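Local coordinates for cytochrome c family protein (PDB 1RWJ) that probably transfers electrons through its c-type hemes, this chain being domain C, a three-heme cytochrome c7-type unit of a longer multidomain cytochrome, at residues A[48-51]-A[52-55]. Residues are numbered along the deposited sequence; the frame is centred on the assembly and turned at random.
With HEC (heme c), chain D.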
loop_
_atom_site.group_PDB
_atom_site.type_symbol
_atom_site.label_atom_id
_atom_site.label_comp_id
_atom_site.label_asym_id
_atom_site.label_seq_id
_atom_site.Cartn_x
_atom_site.Cartn_y
_atom_site.Cartn_z
ATOM N N ARG A 48 -5.929 5.920 7.574
ATOM C CA ARG A 48 -5.173 6.613 6.538
ATOM C C ARG A 48 -3.769 6.996 6.983
ATOM O O ARG A 48 -3.588 7.555 8.063
ATOM C CB ARG A 48 -5.925 7.874 6.114
ATOM C CG ARG A 48 -7.303 7.602 5.547
ATOM C CD ARG A 48 -7.193 7.057 4.145
ATOM N NE ARG A 48 -7.882 7.919 3.196
ATOM C CZ ARG A 48 -7.650 7.927 1.889
ATOM N NH1 ARG A 48 -6.739 7.118 1.369
ATOM N NH2 ARG A 48 -8.346 8.732 1.097
ATOM N N PHE A 49 -2.776 6.691 6.151
ATOM C CA PHE A 49 -1.395 7.046 6.459
ATOM C C PHE A 49 -0.869 8.013 5.406
ATOM O O PHE A 49 -1.379 8.063 4.287
ATOM C CB PHE A 49 -0.500 5.803 6.509
ATOM C CG PHE A 49 -0.775 4.909 7.682
ATOM C CD1 PHE A 49 -1.625 3.818 7.561
ATOM C CD2 PHE A 49 -0.201 5.178 8.920
ATOM C CE1 PHE A 49 -1.901 3.004 8.658
ATOM C CE2 PHE A 49 -0.472 4.370 10.025
ATOM C CZ PHE A 49 -1.324 3.282 9.892
ATOM N N THR A 50 0.155 8.776 5.772
ATOM C CA THR A 50 0.749 9.759 4.869
ATOM C C THR A 50 2.083 9.269 4.318
ATOM O O THR A 50 2.596 8.231 4.741
ATOM C CB THR A 50 1.008 11.087 5.601
ATOM O OG1 THR A 50 1.973 10.874 6.639
ATOM C CG2 THR A 50 -0.282 11.620 6.223
ATOM N N MET A 51 2.646 10.021 3.373
ATOM C CA MET A 51 3.936 9.654 2.805
ATOM C C MET A 51 4.985 9.744 3.908
ATOM O O MET A 51 5.944 8.973 3.931
ATOM C CB MET A 51 4.313 10.586 1.648
ATOM C CG MET A 51 3.421 10.451 0.419
ATOM S SD MET A 51 3.162 8.735 -0.115
ATOM C CE MET A 51 4.857 8.137 -0.140
ATOM N N ALA A 52 4.790 10.691 4.824
ATOM C CA ALA A 52 5.710 10.875 5.941
ATOM C C ALA A 52 5.675 9.634 6.829
ATOM O O ALA A 52 6.710 9.196 7.335
ATOM C CB ALA A 52 5.322 12.112 6.746
ATOM N N ASP A 53 4.483 9.073 7.020
ATOM C CA ASP A 53 4.342 7.869 7.837
ATOM C C ASP A 53 5.104 6.725 7.178
ATOM O O ASP A 53 5.747 5.915 7.851
ATOM C CB ASP A 53 2.872 7.464 7.978
ATOM C CG ASP A 53 2.071 8.434 8.831
ATOM O OD1 ASP A 53 2.633 8.996 9.794
ATOM O OD2 ASP A 53 0.871 8.615 8.542
ATOM N N MET A 54 5.018 6.657 5.854
ATOM C CA MET A 54 5.713 5.612 5.115
ATOM C C MET A 54 7.219 5.745 5.287
ATOM O O MET A 54 7.934 4.744 5.352
ATOM C CB MET A 54 5.333 5.673 3.638
ATOM C CG MET A 54 3.925 5.169 3.378
ATOM S SD MET A 54 3.398 5.331 1.676
ATOM C CE MET A 54 1.635 5.654 1.926
ATOM N N ASP A 55 7.694 6.986 5.366
ATOM C CA ASP A 55 9.116 7.245 5.557
ATOM C C ASP A 55 9.552 6.666 6.896
ATOM O O ASP A 55 10.716 6.320 7.082
ATOM C CB ASP A 55 9.395 8.752 5.534
ATOM C CG ASP A 55 9.456 9.315 4.128
ATOM O OD1 ASP A 55 9.263 10.538 3.969
ATOM O OD2 ASP A 55 9.716 8.539 3.183
HETATM FE FE HEC D . 2.135 8.711 -2.205
HETATM C CHA HEC D . -0.589 9.157 -0.219
HETATM C CHB HEC D . 2.239 12.060 -2.854
HETATM C CHC HEC D . 5.168 8.275 -3.751
HETATM C CHD HEC D . 1.678 5.315 -2.103
HETATM N NA HEC D . 1.084 10.267 -1.628
HETATM C C1A HEC D . 0.060 10.291 -0.696
HETATM C C2A HEC D . -0.404 11.649 -0.467
HETATM C C3A HEC D . 0.278 12.440 -1.328
HETATM C C4A HEC D . 1.214 11.595 -2.032
HETATM C CMA HEC D . 0.085 13.948 -1.489
HETATM C CAA HEC D . -1.351 12.105 0.645
HETATM C CBA HEC D . -0.706 12.045 2.028
HETATM C CGA HEC D . 0.531 12.919 2.128
HETATM O O1A HEC D . 0.404 14.149 1.964
HETATM O O2A HEC D . 1.632 12.379 2.363
HETATM N NB HEC D . 3.444 9.906 -3.044
HETATM C C1B HEC D . 3.288 11.256 -3.324
HETATM C C2B HEC D . 4.425 11.759 -4.064
HETATM C C3B HEC D . 5.306 10.731 -4.199
HETATM C C4B HEC D . 4.679 9.568 -3.594
HETATM C CMB HEC D . 4.561 13.165 -4.642
HETATM C CAB HEC D . 6.727 10.765 -4.757
HETATM C CBB HEC D . 7.684 11.684 -4.011
HETATM N NC HEC D . 3.215 7.148 -2.751
HETATM C C1C HEC D . 4.475 7.130 -3.361
HETATM C C2C HEC D . 4.948 5.781 -3.569
HETATM C C3C HEC D . 3.961 4.949 -3.122
HETATM C C4C HEC D . 2.893 5.799 -2.609
HETATM C CMC HEC D . 6.261 5.375 -4.231
HETATM C CAC HEC D . 3.887 3.423 -3.275
HETATM C CBC HEC D . 4.998 2.619 -2.608
HETATM N ND HEC D . 0.771 7.520 -1.447
HETATM C C1D HEC D . 0.682 6.140 -1.577
HETATM C C2D HEC D . -0.515 5.655 -0.915
HETATM C C3D HEC D . -1.101 6.716 -0.323
HETATM C C4D HEC D . -0.299 7.874 -0.647
HETATM C CMD HEC D . -1.043 4.233 -0.929
HETATM C CAD HEC D . -2.353 6.721 0.548
HETATM C CBD HEC D . -2.200 6.066 1.910
HETATM C CGD HEC D . -3.470 6.141 2.738
HETATM O O1D HEC D . -3.583 5.376 3.721
HETATM O O2D HEC D . -4.352 6.969 2.412
HETATM O O HOH W 1 7.723 8.195 1.791
#
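M51 and M54 meet through their sulfur ends on the same face of one heme c, CE of M51 lying 3.6 Å from SD of M54. M51 SD is the axial ligand, 2.3 Å from the heme iron, with H80 as the other protein ligand. In the M51 chain the bend at chi2 (-48°) turns SD toward the iron, and the bend at chi3 (-49°) swings CE over the macrocycle near NC of the heme and toward M54 SD. M54 lies alongside and sets its terminal CE over that face at the pyrrole carbon C2D of the heme, 3.6 Å away; its side chain also touches S59, C60 and S72. Both propionates are gripped by backbone N-H groups: M51 N gives a nearly straight bond to O2A of the heme, and F49 N another to O1D, while R48 NH1 adds a weak bond to O2D. This His-Met ligation of a c-type heme rests on a helix start closed by a capping box between T50, the N-cap, and D53. T50 OG1 accepts from D53 N at 3.1 Å; in return, T50 N donates to D53 OD2 at 2.9 Å, reaching the oxygen on its anti side, 34° out of the carboxylate plane. The same OD2 lies at the edge of the F49 ring, 3.6 Å from CD2, with ring and carboxylate planes almost perpendicular. An alanine in place of D53 would probably leave T50 N without its acceptor and the edge of the F49 ring without its carboxylate neighbour, with only the T50 half of the box left to cap the helix. The first helical backbone bonds follow, M54 N to T50 O and D55 N to M51 O, and one water donates to both M51 O and D55 OD2, linking the backbone at the helix start to a side chain one turn on.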